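L-Ala-D/L-Glu epimerase, a muconate lactonizing enzyme (Klebsiella pneumoniae subsp. pneumoniae MGH 78578, PDB 3FCP) belongs to the enolase superfamily, in which an N-terminal capping domain packs against a C-terminal barrel, here holding a magnesium ion. Local coordinates at residues I14-T19 against C32-I37; V200-D205 against P227-D232; P124-L129 against S313-S318; D86-L91 against A112-Q117. All coordinates share one frame; numbering follows the deposited sequence.

Contact 1: residues I14-T19 against C32-I37; sequences IVDVPT and CQSLVI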
loop_
_atom_site.group_PDB
_atom_site.type_symbol
_atom_site.label_atom_id
_atom_site.label_comp_id
_atom_site.label_asym_id
_atom_site.label_seq_id
_atom_site.Cartn_x
_atom_site.Cartn_y
_atom_site.Cartn_z
ATOM N N ILE A 14 -35.282 -9.897 -34.728
ATOM C CA ILE A 14 -34.139 -9.051 -35.007
ATOM C C ILE A 14 -34.743 -8.083 -36.008
ATOM O O ILE A 14 -35.259 -8.496 -37.044
ATOM C CB ILE A 14 -32.974 -9.808 -35.670
ATOM C CG1 ILE A 14 -32.358 -10.802 -34.680
ATOM C CG2 ILE A 14 -31.929 -8.809 -36.144
ATOM C CD1 ILE A 14 -31.162 -11.576 -35.225
ATOM N N VAL A 15 -34.703 -6.802 -35.680
ATOM C CA VAL A 15 -35.277 -5.783 -36.540
ATOM C C VAL A 15 -34.203 -4.859 -37.082
ATOM O O VAL A 15 -33.394 -4.332 -36.323
ATOM C CB VAL A 15 -36.305 -4.948 -35.763
ATOM C CG1 VAL A 15 -36.970 -3.954 -36.683
ATOM C CG2 VAL A 15 -37.341 -5.864 -35.138
ATOM N N ASP A 16 -34.191 -4.679 -38.399
ATOM C CA ASP A 16 -33.225 -3.796 -39.037
ATOM C C ASP A 16 -33.962 -2.544 -39.479
ATOM O O ASP A 16 -34.755 -2.574 -40.424
ATOM C CB ASP A 16 -32.569 -4.481 -40.242
ATOM C CG ASP A 16 -31.770 -5.705 -39.846
ATOM O OD1 ASP A 16 -31.018 -5.623 -38.854
ATOM O OD2 ASP A 16 -31.884 -6.745 -40.525
ATOM N N VAL A 17 -33.708 -1.452 -38.767
ATOM C CA VAL A 17 -34.342 -0.178 -39.051
ATOM C C VAL A 17 -33.340 0.766 -39.689
ATOM O O VAL A 17 -32.167 0.788 -39.314
ATOM C CB VAL A 17 -34.901 0.468 -37.763
ATOM C CG1 VAL A 17 -36.021 -0.388 -37.203
ATOM C CG2 VAL A 17 -33.792 0.618 -36.728
ATOM N N PRO A 18 -33.794 1.559 -40.672
ATOM C CA PRO A 18 -32.935 2.514 -41.375
ATOM C C PRO A 18 -32.523 3.710 -40.519
ATOM O O PRO A 18 -33.305 4.218 -39.711
ATOM C CB PRO A 18 -33.794 2.923 -42.566
ATOM C CG PRO A 18 -35.166 2.912 -41.980
ATOM C CD PRO A 18 -35.172 1.615 -41.197
ATOM N N THR A 19 -31.285 4.148 -40.708
ATOM C CA THR A 19 -30.743 5.287 -39.985
ATOM C C THR A 19 -30.766 6.515 -40.896
ATOM O O THR A 19 -30.907 6.390 -42.115
ATOM C CB THR A 19 -29.292 5.030 -39.576
ATOM O OG1 THR A 19 -28.495 4.874 -40.757
ATOM C CG2 THR A 19 -29.191 3.767 -38.731
ATOM N N CYS A 32 -28.328 0.753 -41.563
ATOM C CA CYS A 32 -29.343 0.186 -40.680
ATOM C C CYS A 32 -28.812 -0.075 -39.276
ATOM O O CYS A 32 -27.623 -0.327 -39.084
ATOM C CB CYS A 32 -29.873 -1.140 -41.242
ATOM S SG CYS A 32 -30.701 -1.063 -42.856
ATOM N N GLN A 33 -29.705 -0.001 -38.296
ATOM C CA GLN A 33 -29.365 -0.287 -36.908
ATOM C C GLN A 33 -30.188 -1.535 -36.585
ATOM O O GLN A 33 -31.394 -1.572 -36.845
ATOM C CB GLN A 33 -29.762 0.878 -35.998
ATOM C CG GLN A 33 -29.763 0.556 -34.501
ATOM C CD GLN A 33 -28.405 0.121 -33.966
ATOM O OE1 GLN A 33 -27.821 -0.863 -34.431
ATOM N NE2 GLN A 33 -27.905 0.844 -32.975
ATOM N N SER A 34 -29.539 -2.565 -36.050
ATOM C CA SER A 34 -30.234 -3.808 -35.734
ATOM C C SER A 34 -30.667 -3.894 -34.279
ATOM O O SER A 34 -29.836 -3.894 -33.371
ATOM C CB SER A 34 -29.345 -5.004 -36.077
ATOM O OG SER A 34 -28.933 -4.942 -37.429
ATOM N N LEU A 35 -31.976 -3.976 -34.065
ATOM C CA LEU A 35 -32.523 -4.064 -32.719
ATOM C C LEU A 35 -33.081 -5.455 -32.449
ATOM O O LEU A 35 -33.659 -6.081 -33.340
ATOM C CB LEU A 35 -33.672 -3.063 -32.538
ATOM C CG LEU A 35 -33.565 -1.663 -33.153
ATOM C CD1 LEU A 35 -34.890 -0.940 -32.974
ATOM C CD2 LEU A 35 -32.430 -0.888 -32.508
ATOM N N VAL A 36 -32.899 -5.954 -31.231
ATOM C CA VAL A 36 -33.498 -7.236 -30.878
ATOM C C VAL A 36 -34.663 -6.851 -29.970
ATOM O O VAL A 36 -34.466 -6.360 -28.853
ATOM C CB VAL A 36 -32.540 -8.171 -30.122
ATOM C CG1 VAL A 36 -33.274 -9.459 -29.772
ATOM C CG2 VAL A 36 -31.329 -8.497 -30.994
ATOM N N ILE A 37 -35.873 -7.049 -30.480
ATOM C CA ILE A 37 -37.086 -6.704 -29.768
ATOM C C ILE A 37 -37.727 -7.948 -29.177
ATOM O O ILE A 37 -37.731 -9.019 -29.793
ATOM C CB ILE A 37 -38.093 -6.008 -30.729
ATOM C CG1 ILE A 37 -37.483 -4.711 -31.268
ATOM C CG2 ILE A 37 -39.415 -5.738 -30.019
ATOM C CD1 ILE A 37 -37.171 -3.679 -30.209
#
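Asp16 and Ser34 each place their first atom beyond CB anti to the carbonyl carbon and beside the backbone N (chi1 -63° and -55°), which brings OD1 and OG together over one face of an antiparallel strand pair. The strands, 7-17 and 33-42, belong to the three-stranded sheet of the N-terminal capping domain. Ser34 OG donates to Asp16 OD1 at 2.6 Å, meeting it nearly along its C-O bond, while the other carboxylate oxygen, OD2, forms a salt bridge with Arg372; the acid is therefore held by both oxygens. The two residues form a non-hydrogen-bonded pair flanked by the hydrogen-bonded pairs Val15-Leu35 and Val17-Gln33. In the first, the nearly straight Val15 N to Leu35 O bond is 2.7 Å long; in the second, Gln33 N reaches Val17 O at 2.8 Å. Helix 65-80 packs on the Asp16 face through Ile14, Ser34 and Val36. On the face of Val15, Val17, Gln33 and Leu35, apolar side chains meet across the pair: Val15 CG2 lies 4.0 Å from Ile37 CG1, and Val17 CG2 is 4.2 Å from Leu35 CD1. Gln33 bends at chi2 and its NE2 donates to Leu304 O, linking the strand to the loop between strand 297-300 and helix 307-317 of the barrel. Val17 CG2, set between its own backbone N and carbonyl carbon, packs 3.2 Å from Gln33 O.

Contact 2: residues V200-D205 against P227-D232; sequences VNQAWD and PVSAHD. With MG (magnesium ion), chain I.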
loop_
_atom_site.group_PDB
_atom_site.type_symbol
_atom_site.label_atom_id
_atom_site.label_comp_id
_atom_site.label_asym_id
_atom_site.label_seq_id
_atom_site.Cartn_x
_atom_site.Cartn_y
_atom_site.Cartn_z
ATOM N N VAL A 200 -13.082 8.516 -26.279
ATOM C CA VAL A 200 -12.023 7.867 -27.041
ATOM C C VAL A 200 -12.345 6.383 -27.230
ATOM O O VAL A 200 -11.675 5.678 -27.980
ATOM C CB VAL A 200 -10.661 7.987 -26.310
ATOM C CG1 VAL A 200 -9.519 7.773 -27.296
ATOM C CG2 VAL A 200 -10.545 9.344 -25.640
ATOM N N ASN A 201 -13.376 5.922 -26.530
ATOM C CA ASN A 201 -13.820 4.533 -26.595
ATOM C C ASN A 201 -12.697 3.496 -26.659
ATOM O O ASN A 201 -12.631 2.698 -27.598
ATOM C CB ASN A 201 -14.778 4.347 -27.781
ATOM C CG ASN A 201 -15.548 3.029 -27.715
ATOM O OD1 ASN A 201 -16.110 2.668 -26.672
ATOM N ND2 ASN A 201 -15.592 2.314 -28.836
ATOM N N GLN A 202 -11.814 3.519 -25.659
ATOM C CA GLN A 202 -10.714 2.555 -25.543
ATOM C C GLN A 202 -9.529 2.665 -26.498
ATOM O O GLN A 202 -8.566 1.923 -26.357
ATOM C CB GLN A 202 -11.253 1.125 -25.672
ATOM C CG GLN A 202 -12.153 0.654 -24.552
ATOM C CD GLN A 202 -12.521 -0.816 -24.699
ATOM O OE1 GLN A 202 -13.394 -1.185 -25.493
ATOM N NE2 GLN A 202 -11.840 -1.663 -23.945
ATOM N N ALA A 203 -9.581 3.595 -27.443
ATOM C CA ALA A 203 -8.537 3.720 -28.455
ATOM C C ALA A 203 -7.092 3.990 -28.053
ATOM O O ALA A 203 -6.173 3.537 -28.730
ATOM C CB ALA A 203 -8.972 4.757 -29.500
ATOM N N TRP A 204 -6.867 4.705 -26.959
ATOM C CA TRP A 204 -5.499 5.042 -26.584
ATOM C C TRP A 204 -4.715 4.116 -25.681
ATOM O O TRP A 204 -5.240 3.540 -24.732
ATOM C CB TRP A 204 -5.446 6.436 -25.955
ATOM C CG TRP A 204 -5.850 7.555 -26.865
ATOM C CD1 TRP A 204 -5.836 7.555 -28.232
ATOM C CD2 TRP A 204 -6.267 8.864 -26.469
ATOM N NE1 TRP A 204 -6.219 8.786 -28.712
ATOM C CE2 TRP A 204 -6.490 9.609 -27.651
ATOM C CE3 TRP A 204 -6.474 9.483 -25.227
ATOM C CZ2 TRP A 204 -6.907 10.942 -27.627
ATOM C CZ3 TRP A 204 -6.886 10.806 -25.203
ATOM C CH2 TRP A 204 -7.099 11.522 -26.398
ATOM N N ASP A 205 -3.430 4.003 -25.992
ATOM C CA ASP A 205 -2.505 3.224 -25.189
ATOM C C ASP A 205 -2.236 4.161 -24.009
ATOM O O ASP A 205 -2.583 5.344 -24.064
ATOM C CB ASP A 205 -1.206 2.985 -25.956
ATOM C CG ASP A 205 -0.574 4.283 -26.433
ATOM O OD1 ASP A 205 -0.997 4.793 -27.489
ATOM O OD2 ASP A 205 0.330 4.802 -25.746
ATOM N N PRO A 227 -10.760 6.742 -22.005
ATOM C CA PRO A 227 -9.580 7.048 -22.822
ATOM C C PRO A 227 -8.720 5.839 -23.163
ATOM O O PRO A 227 -8.191 5.745 -24.271
ATOM C CB PRO A 227 -8.836 8.085 -21.976
ATOM C CG PRO A 227 -9.237 7.729 -20.565
ATOM C CD PRO A 227 -10.709 7.454 -20.716
ATOM N N VAL A 228 -8.594 4.913 -22.217
ATOM C CA VAL A 228 -7.784 3.718 -22.430
ATOM C C VAL A 228 -8.619 2.439 -22.498
ATOM O O VAL A 228 -9.835 2.461 -22.301
ATOM C CB VAL A 228 -6.720 3.567 -21.314
ATOM C CG1 VAL A 228 -5.738 4.723 -21.375
ATOM C CG2 VAL A 228 -7.395 3.516 -19.946
ATOM N N SER A 229 -7.949 1.327 -22.777
ATOM C CA SER A 229 -8.601 0.027 -22.890
ATOM C C SER A 229 -9.137 -0.491 -21.560
ATOM O O SER A 229 -8.590 -0.193 -20.495
ATOM C CB SER A 229 -7.616 -1.004 -23.450
ATOM O OG SER A 229 -8.161 -2.314 -23.364
ATOM N N ALA A 230 -10.213 -1.267 -21.629
ATOM C CA ALA A 230 -10.798 -1.857 -20.434
ATOM C C ALA A 230 -9.857 -2.974 -19.976
ATOM O O ALA A 230 -10.060 -3.576 -18.928
ATOM C CB ALA A 230 -12.193 -2.414 -20.741
ATOM N N HIS A 231 -8.832 -3.248 -20.782
ATOM C CA HIS A 231 -7.822 -4.257 -20.453
ATOM C C HIS A 231 -6.820 -3.604 -19.500
ATOM O O HIS A 231 -5.989 -4.277 -18.892
ATOM C CB HIS A 231 -7.068 -4.704 -21.712
ATOM C CG HIS A 231 -7.849 -5.617 -22.603
ATOM N ND1 HIS A 231 -7.566 -5.768 -23.944
ATOM C CD2 HIS A 231 -8.890 -6.444 -22.343
ATOM C CE1 HIS A 231 -8.399 -6.646 -24.472
ATOM N NE2 HIS A 231 -9.212 -7.072 -23.521
ATOM N N ASP A 232 -6.899 -2.282 -19.385
ATOM C CA ASP A 232 -5.984 -1.549 -18.525
ATOM C C ASP A 232 -6.698 -0.611 -17.548
ATOM O O ASP A 232 -6.556 0.613 -17.628
ATOM C CB ASP A 232 -5.001 -0.747 -19.389
ATOM C CG ASP A 232 -3.729 -0.377 -18.648
ATOM O OD1 ASP A 232 -3.659 -0.594 -17.413
ATOM O OD2 ASP A 232 -2.793 0.135 -19.310
HETATM MG MG MG I . -17.711 2.964 -25.213
HETATM O O HOH W 1 -5.178 1.373 -23.543
HETATM O O HOH W 2 -16.712 5.031 -24.204
HETATM O O HOH W 3 -18.296 4.766 -26.739
HETATM O O HOH W 4 -19.782 2.101 -26.495
#
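Trp204 and Pro227 join two loops through one backbone hydrogen bond, Trp204 N to Pro227 O at 3.2 Å, bent at the hydrogen (143°); a type I' turn at Val200-Ala203 leads up to it and a type I turn at Ser229-Asp232 follows Pro227. A water probably bridges Trp204 O and Ser229 N, its short approach to the first making its place less sure. Val200 is the apolar wedge: its CG1 sits 3.4 Å above the plane of the Trp204 indole, over the ring centre, while CG2 reaches to 3.8 Å from Pro227 CA. The aliphatic part of Gln202 lies along the second loop, with CG 3.7 Å from Val228 O. Within the turn Asn201 points away from that loop, CG anti to its backbone N (chi1 -166°), and its OD1 binds the magnesium ion at 2.2 Å; Asp250, Glu251 and three waters are the other ligands. As in other enolase-superfamily barrels, metal ligands follow strand ends (195-199 and 246-249 here). The loops follow adjacent parallel strands 195-199 and 223-225 and lead into helices 206-218 and 233-242, N-capped by Asp205 and Asp232; Pro227 packs on Cys213 of the first helix and Leu236 of the second.

Contact 3: residues P124-L129 against S313-S318; sequences PVSALL and SLHAWS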
loop_
_atom_site.group_PDB
_atom_site.type_symbol
_atom_site.label_atom_id
_atom_site.label_comp_id
_atom_site.label_asym_id
_atom_site.label_seq_id
_atom_site.Cartn_x
_atom_site.Cartn_y
_atom_site.Cartn_z
ATOM N N PRO A 124 -46.095 3.766 -14.304
ATOM C CA PRO A 124 -44.965 3.796 -15.232
ATOM C C PRO A 124 -43.800 3.055 -14.571
ATOM O O PRO A 124 -43.747 2.951 -13.345
ATOM C CB PRO A 124 -44.691 5.294 -15.398
ATOM C CG PRO A 124 -45.131 5.873 -14.079
ATOM C CD PRO A 124 -46.410 5.119 -13.804
ATOM N N VAL A 125 -42.875 2.541 -15.377
ATOM C CA VAL A 125 -41.729 1.812 -14.843
ATOM C C VAL A 125 -40.963 2.630 -13.804
ATOM O O VAL A 125 -40.504 2.089 -12.795
ATOM C CB VAL A 125 -40.775 1.387 -15.979
ATOM C CG1 VAL A 125 -39.515 0.737 -15.400
ATOM C CG2 VAL A 125 -41.495 0.434 -16.921
ATOM N N SER A 126 -40.827 3.935 -14.043
ATOM C CA SER A 126 -40.114 4.806 -13.105
ATOM C C SER A 126 -40.710 4.699 -11.694
ATOM O O SER A 126 -39.984 4.725 -10.694
ATOM C CB SER A 126 -40.165 6.266 -13.588
ATOM O OG SER A 126 -41.502 6.727 -13.712
ATOM N N ALA A 127 -42.034 4.579 -11.621
ATOM C CA ALA A 127 -42.725 4.453 -10.340
ATOM C C ALA A 127 -42.405 3.104 -9.700
ATOM O O ALA A 127 -42.260 3.007 -8.482
ATOM C CB ALA A 127 -44.244 4.593 -10.536
ATOM N N LEU A 128 -42.310 2.062 -10.520
ATOM C CA LEU A 128 -41.977 0.738 -10.007
ATOM C C LEU A 128 -40.536 0.770 -9.485
ATOM O O LEU A 128 -40.155 -0.031 -8.640
ATOM C CB LEU A 128 -42.083 -0.327 -11.108
ATOM C CG LEU A 128 -43.404 -0.576 -11.845
ATOM C CD1 LEU A 128 -43.281 -1.864 -12.651
ATOM C CD2 LEU A 128 -44.560 -0.680 -10.870
ATOM N N LEU A 129 -39.735 1.699 -9.996
ATOM C CA LEU A 129 -38.344 1.799 -9.567
ATOM C C LEU A 129 -38.177 2.785 -8.415
ATOM O O LEU A 129 -37.072 3.234 -8.119
ATOM C CB LEU A 129 -37.453 2.183 -10.755
ATOM C CG LEU A 129 -37.512 1.203 -11.936
ATOM C CD1 LEU A 129 -36.558 1.663 -13.030
ATOM C CD2 LEU A 129 -37.161 -0.210 -11.476
ATOM N N SER A 313 -34.354 2.856 -20.514
ATOM C CA SER A 313 -33.215 3.460 -19.827
ATOM C C SER A 313 -33.641 4.731 -19.106
ATOM O O SER A 313 -33.255 4.954 -17.961
ATOM C CB SER A 313 -32.103 3.812 -20.816
ATOM O OG SER A 313 -31.730 2.691 -21.586
ATOM N N LEU A 314 -34.428 5.570 -19.777
ATOM C CA LEU A 314 -34.881 6.824 -19.172
ATOM C C LEU A 314 -35.687 6.614 -17.887
ATOM O O LEU A 314 -35.571 7.396 -16.955
ATOM C CB LEU A 314 -35.722 7.658 -20.155
ATOM C CG LEU A 314 -35.140 8.606 -21.221
ATOM C CD1 LEU A 314 -33.980 9.432 -20.661
ATOM C CD2 LEU A 314 -34.690 7.826 -22.401
ATOM N N HIS A 315 -36.505 5.570 -17.829
ATOM C CA HIS A 315 -37.281 5.327 -16.613
ATOM C C HIS A 315 -36.338 5.114 -15.427
ATOM O O HIS A 315 -36.611 5.581 -14.320
ATOM C CB HIS A 315 -38.198 4.119 -16.791
ATOM C CG HIS A 315 -39.495 4.445 -17.467
ATOM N ND1 HIS A 315 -40.496 5.164 -16.849
ATOM C CD2 HIS A 315 -39.943 4.174 -18.715
ATOM C CE1 HIS A 315 -41.504 5.321 -17.686
ATOM N NE2 HIS A 315 -41.195 4.730 -18.826
ATOM N N ALA A 316 -35.233 4.412 -15.673
ATOM C CA ALA A 316 -34.229 4.156 -14.643
ATOM C C ALA A 316 -33.465 5.442 -14.318
ATOM O O ALA A 316 -33.283 5.789 -13.148
ATOM C CB ALA A 316 -33.257 3.066 -15.112
ATOM N N TRP A 317 -33.031 6.157 -15.354
ATOM C CA TRP A 317 -32.285 7.404 -15.167
ATOM C C TRP A 317 -33.079 8.445 -14.373
ATOM O O TRP A 317 -32.503 9.230 -13.616
ATOM C CB TRP A 317 -31.901 8.019 -16.521
ATOM C CG TRP A 317 -31.016 7.186 -17.435
ATOM C CD1 TRP A 317 -30.768 7.427 -18.764
ATOM C CD2 TRP A 317 -30.299 5.984 -17.109
ATOM N NE1 TRP A 317 -29.949 6.456 -19.280
ATOM C CE2 TRP A 317 -29.648 5.555 -18.290
ATOM C CE3 TRP A 317 -30.147 5.225 -15.937
ATOM C CZ2 TRP A 317 -28.857 4.396 -18.335
ATOM C CZ3 TRP A 317 -29.362 4.073 -15.981
ATOM C CH2 TRP A 317 -28.727 3.669 -17.175
ATOM N N SER A 318 -34.399 8.446 -14.545
ATOM C CA SER A 318 -35.269 9.406 -13.866
ATOM C C SER A 318 -35.254 9.287 -12.351
ATOM O O SER A 318 -35.546 10.248 -11.639
ATOM C CB SER A 318 -36.718 9.253 -14.345
ATOM O OG SER A 318 -37.344 8.124 -13.752
#
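The His315 imidazole carries Val125 over one face and Ser126 at its edge. Val125 CB stands 3.6 Å above the ring plane, offset toward the rim, in a CH-pi contact 3.9 Å from the ring centroid, and the two side chains cross at about a right angle. In the ring plane, Ser126 CB lies 3.5 Å from His315 ND1. Pro124 CB approaches His315 CE1 at 3.9 Å. The far nitrogen, NE2, is hydrogen-bonded to Leu358 O, so the ring is gripped at its tip as well as covered by the short helix 125-128. Beside it, Ser318 OG turns back to donate to His315 O at 2.7 Å from above the carbonyl plane, and Ser318 OG also lies 3.4 Å from Ser126 CB; Ser126 OG itself is hydrogen-bonded to Gln354. Leu129, just past the helix, extends CD1 to 3.8 Å from Ala316 CA. The contact thus packs the short helix 125-128, which follows helix 103-121, against helix 307-317 of the barrel. Helix 307-317 lies with its other flank, Leu314 and Trp317, on Leu137 of strand 136-143, whereas Leu129 also touches Leu285 of helix 283-294 and its carbonyl accepts from Asn89 of a neighbouring subunit.

Contact 4: residues D86-L91 against A112-Q117; sequences DNLNAL and ALLDAQ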
loop_
_atom_site.group_PDB
_atom_site.type_symbol
_atom_site.label_atom_id
_atom_site.label_comp_id
_atom_site.label_asym_id
_atom_site.label_seq_id
_atom_site.Cartn_x
_atom_site.Cartn_y
_atom_site.Cartn_z
ATOM N N ASP A 86 -44.472 -11.594 -12.007
ATOM C CA ASP A 86 -44.538 -10.387 -11.187
ATOM C C ASP A 86 -43.392 -10.257 -10.186
ATOM O O ASP A 86 -43.190 -9.192 -9.603
ATOM C CB ASP A 86 -45.847 -10.395 -10.405
ATOM C CG ASP A 86 -45.978 -11.632 -9.538
ATOM O OD1 ASP A 86 -46.015 -12.746 -10.105
ATOM O OD2 ASP A 86 -46.023 -11.501 -8.299
ATOM N N ASN A 87 -42.651 -11.338 -9.978
ATOM C CA ASN A 87 -41.568 -11.336 -9.003
ATOM C C ASN A 87 -40.206 -11.124 -9.662
ATOM O O ASN A 87 -39.497 -12.090 -9.947
ATOM C CB ASN A 87 -41.578 -12.666 -8.241
ATOM C CG ASN A 87 -40.808 -12.600 -6.938
ATOM O OD1 ASN A 87 -39.741 -11.997 -6.864
ATOM N ND2 ASN A 87 -41.342 -13.237 -5.904
ATOM N N LEU A 88 -39.841 -9.866 -9.901
ATOM C CA LEU A 88 -38.565 -9.573 -10.544
ATOM C C LEU A 88 -37.341 -10.108 -9.787
ATOM O O LEU A 88 -36.384 -10.561 -10.406
ATOM C CB LEU A 88 -38.415 -8.066 -10.770
ATOM C CG LEU A 88 -37.211 -7.647 -11.625
ATOM C CD1 LEU A 88 -37.151 -8.467 -12.907
ATOM C CD2 LEU A 88 -37.321 -6.165 -11.948
ATOM N N ASN A 89 -37.362 -10.059 -8.458
ATOM C CA ASN A 89 -36.226 -10.563 -7.687
ATOM C C ASN A 89 -36.035 -12.063 -7.905
ATOM O O ASN A 89 -34.918 -12.517 -8.148
ATOM C CB ASN A 89 -36.399 -10.264 -6.194
ATOM C CG ASN A 89 -36.215 -8.794 -5.874
ATOM O OD1 ASN A 89 -35.418 -8.111 -6.518
ATOM N ND2 ASN A 89 -36.937 -8.299 -4.862
ATOM N N ALA A 90 -37.126 -12.825 -7.838
ATOM C CA ALA A 90 -37.053 -14.268 -8.047
ATOM C C ALA A 90 -36.608 -14.580 -9.477
ATOM O O ALA A 90 -35.774 -15.456 -9.693
ATOM C CB ALA A 90 -38.415 -14.926 -7.767
ATOM N N LEU A 91 -37.162 -13.860 -10.451
ATOM C CA LEU A 91 -36.809 -14.080 -11.855
ATOM C C LEU A 91 -35.346 -13.732 -12.140
ATOM O O LEU A 91 -34.668 -14.427 -12.901
ATOM C CB LEU A 91 -37.729 -13.258 -12.768
ATOM C CG LEU A 91 -39.187 -13.747 -12.839
ATOM C CD1 LEU A 91 -40.067 -12.686 -13.475
ATOM C CD2 LEU A 91 -39.254 -15.048 -13.627
ATOM N N ALA A 112 -39.026 -5.929 -20.490
ATOM C CA ALA A 112 -40.358 -6.421 -20.822
ATOM C C ALA A 112 -41.130 -6.796 -19.560
ATOM O O ALA A 112 -42.329 -6.512 -19.445
ATOM C CB ALA A 112 -40.253 -7.627 -21.768
ATOM N N LEU A 113 -40.446 -7.439 -18.617
ATOM C CA LEU A 113 -41.068 -7.838 -17.361
ATOM C C LEU A 113 -41.562 -6.602 -16.622
ATOM O O LEU A 113 -42.672 -6.598 -16.077
ATOM C CB LEU A 113 -40.069 -8.601 -16.477
ATOM C CG LEU A 113 -39.751 -10.031 -16.923
ATOM C CD1 LEU A 113 -38.559 -10.574 -16.142
ATOM C CD2 LEU A 113 -40.986 -10.903 -16.713
ATOM N N LEU A 114 -40.736 -5.559 -16.597
ATOM C CA LEU A 114 -41.111 -4.315 -15.931
ATOM C C LEU A 114 -42.246 -3.609 -16.676
ATOM O O LEU A 114 -43.135 -3.029 -16.055
ATOM C CB LEU A 114 -39.900 -3.381 -15.813
ATOM C CG LEU A 114 -38.863 -3.758 -14.745
ATOM C CD1 LEU A 114 -37.608 -2.921 -14.922
ATOM C CD2 LEU A 114 -39.458 -3.554 -13.352
ATOM N N ASP A 115 -42.212 -3.652 -18.004
ATOM C CA ASP A 115 -43.264 -3.027 -18.809
ATOM C C ASP A 115 -44.605 -3.673 -18.454
ATOM O O ASP A 115 -45.580 -2.982 -18.171
ATOM C CB ASP A 115 -42.961 -3.208 -20.309
ATOM C CG ASP A 115 -43.978 -2.511 -21.216
ATOM O OD1 ASP A 115 -44.542 -1.470 -20.816
ATOM O OD2 ASP A 115 -44.195 -2.997 -22.350
ATOM N N ALA A 116 -44.631 -5.003 -18.432
ATOM C CA ALA A 116 -45.849 -5.746 -18.130
ATOM C C ALA A 116 -46.364 -5.547 -16.707
ATOM O O ALA A 116 -47.566 -5.388 -16.499
ATOM C CB ALA A 116 -45.637 -7.242 -18.409
ATOM N N GLN A 117 -45.477 -5.551 -15.719
ATOM C CA GLN A 117 -45.941 -5.363 -14.346
ATOM C C GLN A 117 -46.382 -3.913 -14.138
ATOM O O GLN A 117 -47.223 -3.624 -13.287
ATOM C CB GLN A 117 -44.851 -5.755 -13.344
ATOM C CG GLN A 117 -45.334 -5.826 -11.885
ATOM C CD GLN A 117 -46.501 -6.801 -11.668
ATOM O OE1 GLN A 117 -46.861 -7.580 -12.554
ATOM N NE2 GLN A 117 -47.082 -6.764 -10.475
#
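Asp86 and Gln117 touch where the chain enters helix 88-98: Asp86 CB rests against the flat amide of Gln117, 3.7 Å from OE1 and 3.8 Å from NE2. The polar ends go elsewhere, Asp86 OD1 to Thr4 and Gln117 OE1 to Arg42. Next, Asn87 is the N-cap of the helix, its OD1 accepting from Ala90 N at 2.9 Å with the donor well above the carbonyl plane, while its ND2 bonds to Ala132 of a neighbouring subunit. Leu88 then turns inward. With CG anti to the backbone N (chi1 -171°), it spreads its two methyls over two partners: CD2 meets Leu114 CD2 at 3.7 Å, the side chains at about a right angle, and CD1 meets Leu113 CD1 at 4.1 Å. Asn89 ND2 bonds to Gly131 O of that same neighbouring subunit. One turn after Leu88, Leu91 lays CD1 against both methyls of Leu113, 3.7 Å from CD1 and 3.8 Å from CD2. Leu113 CD1 thus touches both Leu88 and Leu91, and the side chain also meets Leu40 of strand 33-42. Methyl-to-methyl packing carries the join between helices 88-98 and 103-121; the flanking polar groups named here bond within the first segment, elsewhere in the chain or to the adjoining subunit, not across the contact, so dispersion and burial of leucine surface should supply most of its cohesion.

In the fold
Contact 3 is the buried one of the four; the others are partly buried and lie farther from the centre of the chain. Contacts 1 and 4 both belong to the N-terminal domain, one in its sheet and one in its helices, and differ accordingly: backbone bonds and an acid-hydroxyl pair against leucine methyls. Contact 2 belongs to the barrel and is the metal-binding one, built on turns, a water and a single direct backbone bond. Contacts 3 and 4 touch, Leu128 CD1 lying 3.6 Å from Leu114 O; helix 125-128 follows helix 103-121 in the chain. Contact 2 lies across the chain's centre from both, about 15 Å from contact 3 between nearest atoms.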